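Local coordinates for protein DNA polymerase sliding clamp 2 (Sulfolobus tokodaii, PDB 3AIZ) that serves as one subunit of a ring-shaped sliding clamp that encircles DNA and tethers the replicative polymerase and other DNA-processing proteins to it, at residues L28-E32 / D33-S37; K51-K54 / E55-E58; Y200-E203 / V204-V208. One frame throughout, in Å; residues are numbered along the deposited sequence.

Contact 1: L28-E32 / D33-S37; sequences LNFTE and DSIFS
Ser34 O is gripped twice by Thr31, once by the side chain and once by the backbone. Thr31 OG1 donates to Ser34 O at 2.6 Å, in the carbonyl plane and on a lone pair, whereas Thr31 N reaches Ser34 O at 3.1 Å from 37° above that plane. With chi1 at 75°, OG1 stands between the backbone N and the carbonyl carbon, turned inward across the turn, and it also takes a weak bond from Asp33 N. These contacts close the tight turn of the beta hairpin formed by strands 25-30 and 34-40 in the N-terminal domain of the clamp subunit. Beyond the turn, Asn29 and Phe36 form a hydrogen-bonded antiparallel pair: Asn29 N to Phe36 O is 2.7 Å, and Phe36 N to Asn29 O is 2.9 Å. On their face of the hairpin Asn29 CB sits over the centre of the Phe36 ring, a CH-pi contact with CB 3.7 Å from the ring centroid. The Asn29 amide is inclined 48° to that ring; its ND2 bonds weakly to Phe36 O, and its OD1 accepts from Asp123 N. Thr31 CG2 meets the same ring obliquely. The other face carries Phe30 and Ile35, a non-hydrogen-bonded pair whose side chains run alongside each other, Phe30 CE2 lying 3.6 Å from Ile35 CD1. Tyr60 touches both.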
loop_
_atom_site.group_PDB
_atom_site.type_symbol
_atom_site.label_atom_id
_atom_site.label_comp_id
_atom_site.label_asym_id
_atom_site.label_seq_id
_atom_site.Cartn_x
_atom_site.Cartn_y
_atom_site.Cartn_z
ATOM N N LEU A 28 -19.502 24.544 24.021
ATOM C CA LEU A 28 -20.806 24.125 23.528
ATOM C C LEU A 28 -21.903 24.718 24.398
ATOM O O LEU A 28 -21.980 24.435 25.593
ATOM C CB LEU A 28 -20.923 22.601 23.527
ATOM C CG LEU A 28 -20.336 21.832 22.345
ATOM C CD1 LEU A 28 -20.404 20.339 22.612
ATOM C CD2 LEU A 28 -21.069 22.181 21.059
ATOM N N ASN A 29 -22.751 25.545 23.797
ATOM C CA ASN A 29 -23.847 26.169 24.523
ATOM C C ASN A 29 -25.171 25.455 24.276
ATOM O O ASN A 29 -25.656 25.401 23.146
ATOM C CB ASN A 29 -23.964 27.647 24.149
ATOM C CG ASN A 29 -22.702 28.426 24.461
ATOM O OD1 ASN A 29 -22.276 28.508 25.611
ATOM N ND2 ASN A 29 -22.098 29.007 23.432
ATOM N N PHE A 30 -25.743 24.902 25.340
ATOM C CA PHE A 30 -27.038 24.240 25.259
ATOM C C PHE A 30 -28.145 25.187 25.705
ATOM O O PHE A 30 -28.232 25.542 26.879
ATOM C CB PHE A 30 -27.054 22.979 26.123
ATOM C CG PHE A 30 -26.074 21.930 25.686
ATOM C CD1 PHE A 30 -24.765 21.956 26.137
ATOM C CD2 PHE A 30 -26.462 20.917 24.827
ATOM C CE1 PHE A 30 -23.861 20.990 25.738
ATOM C CE2 PHE A 30 -25.561 19.948 24.424
ATOM C CZ PHE A 30 -24.260 19.985 24.880
ATOM N N THR A 31 -28.985 25.599 24.763
ATOM C CA THR A 31 -30.093 26.493 25.069
ATOM C C THR A 31 -31.409 25.841 24.678
ATOM O O THR A 31 -31.427 24.730 24.152
ATOM C CB THR A 31 -29.964 27.838 24.330
ATOM O OG1 THR A 31 -30.300 27.662 22.948
ATOM C CG2 THR A 31 -28.550 28.379 24.443
ATOM N N GLU A 32 -32.511 26.538 24.933
ATOM C CA GLU A 32 -33.832 26.019 24.609
ATOM C C GLU A 32 -34.051 25.969 23.100
ATOM O O GLU A 32 -34.723 25.074 22.590
ATOM C CB GLU A 32 -34.918 26.876 25.263
ATOM C CG GLU A 32 -36.337 26.394 24.992
ATOM C CD GLU A 32 -37.391 27.368 25.485
ATOM O OE1 GLU A 32 -37.035 28.523 25.803
ATOM O OE2 GLU A 32 -38.577 26.981 25.551
ATOM N N ASP A 33 -33.469 26.930 22.390
ATOM C CA ASP A 33 -33.716 27.078 20.960
ATOM C C ASP A 33 -32.658 26.424 20.071
ATOM O O ASP A 33 -32.903 26.187 18.888
ATOM C CB ASP A 33 -33.870 28.556 20.595
ATOM C CG ASP A 33 -35.122 29.173 21.188
ATOM O OD1 ASP A 33 -35.945 28.422 21.755
ATOM O OD2 ASP A 33 -35.285 30.408 21.084
ATOM N N SER A 34 -31.488 26.135 20.633
ATOM C CA SER A 34 -30.424 25.517 19.849
ATOM C C SER A 34 -29.179 25.198 20.662
ATOM O O SER A 34 -28.904 25.827 21.682
ATOM C CB SER A 34 -30.027 26.428 18.685
ATOM O OG SER A 34 -29.306 27.557 19.152
ATOM N N ILE A 35 -28.428 24.207 20.193
ATOM C CA ILE A 35 -27.076 23.980 20.669
ATOM C C ILE A 35 -26.169 24.769 19.743
ATOM O O ILE A 35 -26.334 24.724 18.526
ATOM C CB ILE A 35 -26.689 22.496 20.590
ATOM C CG1 ILE A 35 -27.660 21.644 21.409
ATOM C CG2 ILE A 35 -25.260 22.290 21.071
ATOM C CD1 ILE A 35 -27.380 20.162 21.325
ATOM N N PHE A 36 -25.220 25.507 20.306
ATOM C CA PHE A 36 -24.348 26.321 19.472
ATOM C C PHE A 36 -23.015 26.645 20.129
ATOM O O PHE A 36 -22.885 26.620 21.351
ATOM C CB PHE A 36 -25.051 27.619 19.072
ATOM C CG PHE A 36 -25.186 28.606 20.195
ATOM C CD1 PHE A 36 -26.343 28.658 20.955
ATOM C CD2 PHE A 36 -24.156 29.485 20.490
ATOM C CE1 PHE A 36 -26.468 29.567 21.986
ATOM C CE2 PHE A 36 -24.277 30.395 21.520
ATOM C CZ PHE A 36 -25.434 30.436 22.269
ATOM N N SER A 37 -22.031 26.954 19.294
ATOM C CA SER A 37 -20.724 27.389 19.756
ATOM C C SER A 37 -20.254 28.529 18.865
ATOM O O SER A 37 -20.354 28.445 17.642
ATOM C CB SER A 37 -19.728 26.232 19.703
ATOM O OG SER A 37 -18.458 26.635 20.184
#

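Contact 2: K51-K54 / E55-E58; sequences KIPK and EYLE
Tyr56 N donates to Pro53 O at 3.0 Å, and Leu57 N to Lys54 O at 3.1 Å; these two backbone hydrogen bonds, each joining residues three apart, fold the chain back on itself. The two overlapping turns, with Lys54 and Glu55 in 3-10 conformation, end strand 46-53 and redirect the chain toward the short strand 60-61 in the N-terminal domain of the clamp subunit. Apolar contacts gather on two sides of the turn. On one, the Pro53 ring meets the side of the Tyr56 ring that carries CD2 and CE2. Pro53 CG lies at the tyrosine edge, in its plane, 3.8 Å from Tyr56 CE2, while Pro53 CB is oblique to the ring and 3.8 Å from Tyr56 CD2. Tyr56 chi1 of -53° sets CG beside its own backbone N, which swings the ring back toward the proline. On the other side Ile52 and Leu57 meet at about a right angle: Ile52 CG2, anti to the backbone N, touches Leu57 CD2 at 3.6 Å. The same Ile52 CG2 also approaches Tyr56 CB, at 4.3 Å. Leu57 CG meets Pro53 O, and Leu57 CD1 is 3.9 Å from Lys54 CA, so the leucine lies against the backbone of the bend. Both Ile52 and Leu57 are buried, and Leu57 also packs on Ile35 of the neighbouring strand 34-40.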
loop_
_atom_site.group_PDB
_atom_site.type_symbol
_atom_site.label_atom_id
_atom_site.label_comp_id
_atom_site.label_asym_id
_atom_site.label_seq_id
_atom_site.Cartn_x
_atom_site.Cartn_y
_atom_site.Cartn_z
ATOM N N LYS A 51 -24.077 26.194 14.820
ATOM C CA LYS A 51 -25.421 26.229 15.393
ATOM C C LYS A 51 -26.343 25.115 14.900
ATOM O O LYS A 51 -26.466 24.878 13.699
ATOM C CB LYS A 51 -26.068 27.597 15.154
ATOM C CG LYS A 51 -27.528 27.677 15.575
ATOM C CD LYS A 51 -28.004 29.118 15.671
ATOM C CE LYS A 51 -27.882 29.837 14.339
ATOM N NZ LYS A 51 -28.228 31.284 14.450
ATOM N N ILE A 52 -26.994 24.441 15.843
ATOM C CA ILE A 52 -28.000 23.435 15.527
ATOM C C ILE A 52 -29.342 23.807 16.151
ATOM O O ILE A 52 -29.537 23.643 17.356
ATOM C CB ILE A 52 -27.595 22.041 16.036
ATOM C CG1 ILE A 52 -26.216 21.653 15.502
ATOM C CG2 ILE A 52 -28.634 21.008 15.634
ATOM C CD1 ILE A 52 -25.795 20.248 15.872
ATOM N N PRO A 53 -30.273 24.315 15.331
ATOM C CA PRO A 53 -31.611 24.675 15.813
ATOM C C PRO A 53 -32.272 23.505 16.532
ATOM O O PRO A 53 -32.005 22.352 16.196
ATOM C CB PRO A 53 -32.367 24.997 14.522
ATOM C CG PRO A 53 -31.308 25.423 13.565
ATOM C CD PRO A 53 -30.107 24.588 13.893
ATOM N N LYS A 54 -33.123 23.802 17.508
ATOM C CA LYS A 54 -33.779 22.763 18.295
ATOM C C LYS A 54 -34.693 21.900 17.431
ATOM O O LYS A 54 -35.067 20.795 17.821
ATOM C CB LYS A 54 -34.578 23.378 19.447
ATOM C CG LYS A 54 -35.849 24.089 19.011
ATOM C CD LYS A 54 -36.770 24.342 20.194
ATOM C CE LYS A 54 -38.120 24.877 19.742
ATOM N NZ LYS A 54 -39.060 25.052 20.887
ATOM N N GLU A 55 -35.053 22.413 16.260
ATOM C CA GLU A 55 -35.907 21.678 15.336
ATOM C C GLU A 55 -35.213 20.409 14.860
ATOM O O GLU A 55 -35.864 19.417 14.530
ATOM C CB GLU A 55 -36.271 22.549 14.132
ATOM C CG GLU A 55 -37.164 21.853 13.116
ATOM C CD GLU A 55 -37.231 22.588 11.790
ATOM O OE1 GLU A 55 -36.460 23.554 11.604
ATOM O OE2 GLU A 55 -38.051 22.195 10.933
ATOM N N TYR A 56 -33.887 20.445 14.831
ATOM C CA TYR A 56 -33.105 19.320 14.338
ATOM C C TYR A 56 -32.475 18.528 15.479
ATOM O O TYR A 56 -31.571 17.719 15.265
ATOM C CB TYR A 56 -32.036 19.806 13.361
ATOM C CG TYR A 56 -32.596 20.666 12.251
ATOM C CD1 TYR A 56 -33.407 20.119 11.266
ATOM C CD2 TYR A 56 -32.314 22.024 12.189
ATOM C CE1 TYR A 56 -33.922 20.900 10.250
ATOM C CE2 TYR A 56 -32.821 22.813 11.174
ATOM C CZ TYR A 56 -33.625 22.246 10.207
ATOM O OH TYR A 56 -34.134 23.028 9.196
ATOM N N LEU A 57 -32.965 18.768 16.691
ATOM C CA LEU A 57 -32.545 18.005 17.859
ATOM C C LEU A 57 -33.708 17.161 18.361
ATOM O O LEU A 57 -34.744 17.695 18.753
ATOM C CB LEU A 57 -32.075 18.943 18.970
ATOM C CG LEU A 57 -30.867 19.833 18.675
ATOM C CD1 LEU A 57 -30.672 20.847 19.789
ATOM C CD2 LEU A 57 -29.612 18.993 18.478
ATOM N N GLU A 58 -33.539 15.844 18.343
ATOM C CA GLU A 58 -34.571 14.942 18.843
ATOM C C GLU A 58 -34.283 14.521 20.279
ATOM O O GLU A 58 -33.143 14.597 20.738
ATOM C CB GLU A 58 -34.697 13.706 17.948
ATOM C CG GLU A 58 -35.275 13.984 16.569
ATOM C CD GLU A 58 -34.278 14.639 15.632
ATOM O OE1 GLU A 58 -33.086 14.269 15.677
ATOM O OE2 GLU A 58 -34.690 15.518 14.846
#

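Contact 3: Y200-E203 / V204-V208; sequences YSIE and VLKDV
Lys206 CB rests against Ile202 O, one turn earlier in the helix, and from there the side chain crosses Ile202 obliquely. CG is anti to the backbone N (chi1 -176°), and after CD the chain bends at chi3, -47°, which brings CE to 4.0 Å from Ile202 CG2 and the same distance from Ile202 O. At the tip, NZ lies 4.2 Å from Glu203 OE1, too far for a salt bridge, so any attraction between the charges is probably modest. Under this side chain Lys206 N donates to Ile202 O at 2.8 Å. The arrangement forms the opening turns of helix 202-211, which follows directly on strand 196-201 in the C-terminal domain; Ser201 occupies the N-cap position. In PCNA-type clamps such helices line the inner surface of the ring, and helix 202-211 probably does so here. Ser201 O accepts from Leu205 N at 2.9 Å, joining the end of the strand to the helix, and a weak bond from Asp207 N to Glu203 O continues the pattern. Alongside the cap, Val204 CG2 packs 3.8 Å from both CB and OG of Ser201. Val204 CG1 is anti to the backbone N (chi1 -176°), which leaves CG2, beside that N, facing the serine. Farther out Leu205 reaches Val157 of strand 156-161 and Met228 of strand 226-233, and Val204 reaches Ile244 of strand 239-244.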
loop_
_atom_site.group_PDB
_atom_site.type_symbol
_atom_site.label_atom_id
_atom_site.label_comp_id
_atom_site.label_asym_id
_atom_site.label_seq_id
_atom_site.Cartn_x
_atom_site.Cartn_y
_atom_site.Cartn_z
ATOM N N TYR A 200 -13.207 42.839 1.378
ATOM C CA TYR A 200 -12.866 41.891 2.434
ATOM C C TYR A 200 -11.465 41.320 2.248
ATOM O O TYR A 200 -10.920 41.331 1.145
ATOM C CB TYR A 200 -13.885 40.751 2.485
ATOM C CG TYR A 200 -15.313 41.220 2.617
ATOM C CD1 TYR A 200 -16.138 41.309 1.505
ATOM C CD2 TYR A 200 -15.835 41.581 3.852
ATOM C CE1 TYR A 200 -17.443 41.740 1.620
ATOM C CE2 TYR A 200 -17.139 42.013 3.977
ATOM C CZ TYR A 200 -17.939 42.090 2.858
ATOM O OH TYR A 200 -19.240 42.520 2.976
ATOM N N SER A 201 -10.889 40.820 3.335
ATOM C CA SER A 201 -9.572 40.199 3.293
ATOM C C SER A 201 -9.608 38.896 2.499
ATOM O O SER A 201 -10.456 38.039 2.743
ATOM C CB SER A 201 -9.066 39.932 4.711
ATOM O OG SER A 201 -7.841 39.221 4.692
ATOM N N ILE A 202 -8.690 38.753 1.547
ATOM C CA ILE A 202 -8.607 37.533 0.753
ATOM C C ILE A 202 -8.237 36.341 1.625
ATOM O O ILE A 202 -8.768 35.247 1.452
ATOM C CB ILE A 202 -7.583 37.654 -0.390
ATOM C CG1 ILE A 202 -8.061 38.672 -1.422
ATOM C CG2 ILE A 202 -7.363 36.305 -1.058
ATOM C CD1 ILE A 202 -7.499 38.441 -2.801
ATOM N N GLU A 203 -7.321 36.563 2.562
ATOM C CA GLU A 203 -6.900 35.516 3.484
ATOM C C GLU A 203 -8.102 34.891 4.181
ATOM O O GLU A 203 -8.219 33.669 4.269
ATOM C CB GLU A 203 -5.928 36.079 4.523
ATOM C CG GLU A 203 -4.615 36.576 3.940
ATOM C CD GLU A 203 -3.767 35.454 3.375
ATOM O OE1 GLU A 203 -3.912 34.304 3.844
ATOM O OE2 GLU A 203 -2.953 35.720 2.465
ATOM N N VAL A 204 -9.002 35.740 4.667
ATOM C CA VAL A 204 -10.161 35.274 5.413
ATOM C C VAL A 204 -11.241 34.719 4.493
ATOM O O VAL A 204 -11.767 33.630 4.725
ATOM C CB VAL A 204 -10.760 36.398 6.270
ATOM C CG1 VAL A 204 -11.898 35.861 7.120
ATOM C CG2 VAL A 204 -9.683 37.020 7.142
ATOM N N LEU A 205 -11.568 35.471 3.448
ATOM C CA LEU A 205 -12.602 35.058 2.509
ATOM C C LEU A 205 -12.238 33.735 1.840
ATOM O O LEU A 205 -13.105 32.908 1.559
ATOM C CB LEU A 205 -12.824 36.142 1.454
ATOM C CG LEU A 205 -14.137 36.051 0.677
ATOM C CD1 LEU A 205 -15.310 36.232 1.624
ATOM C CD2 LEU A 205 -14.179 37.088 -0.433
ATOM N N LYS A 206 -10.947 33.541 1.591
ATOM C CA LYS A 206 -10.452 32.316 0.976
ATOM C C LYS A 206 -10.680 31.116 1.892
ATOM O O LYS A 206 -11.285 30.123 1.491
ATOM C CB LYS A 206 -8.962 32.452 0.660
ATOM C CG LYS A 206 -8.355 31.265 -0.067
ATOM C CD LYS A 206 -6.843 31.236 0.112
ATOM C CE LYS A 206 -6.227 32.604 -0.147
ATOM N NZ LYS A 206 -4.754 32.607 0.079
ATOM N N ASP A 207 -10.192 31.218 3.125
ATOM C CA ASP A 207 -10.345 30.152 4.112
ATOM C C ASP A 207 -11.805 29.753 4.300
ATOM O O ASP A 207 -12.143 28.569 4.266
ATOM C CB ASP A 207 -9.749 30.574 5.456
ATOM C CG ASP A 207 -8.243 30.729 5.403
ATOM O OD1 ASP A 207 -7.642 30.366 4.369
ATOM O OD2 ASP A 207 -7.661 31.210 6.398
ATOM N N VAL A 208 -12.663 30.747 4.505
ATOM C CA VAL A 208 -14.089 30.508 4.689
ATOM C C VAL A 208 -14.701 29.822 3.472
ATOM O O VAL A 208 -15.307 28.756 3.590
ATOM C CB VAL A 208 -14.850 31.821 4.962
ATOM C CG1 VAL A 208 -16.351 31.569 5.000
ATOM C CG2 VAL A 208 -14.377 32.445 6.264
#

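Contact 1 and contact 2 are neighbours in the N-terminal domain, their centres about 9 Å apart; contact 3 lies in the C-terminal domain on the opposite side of the chain's centre, about 27 Å from contact 1 and about 29 Å from contact 2, centre to centre. Along the chain they come in series. Strands 34-40 and 46-53 pair, with probable hydrogen bonds from Lys54 N to Asp33 O and from Ile52 N to Ile35 O, so the hairpin turn of contact 1 and the strand exit of contact 2 lie at the same end of neighbouring strands. Contact 3 begins a helix after strand 196-201, in the second PCNA-type domain of this ring subunit.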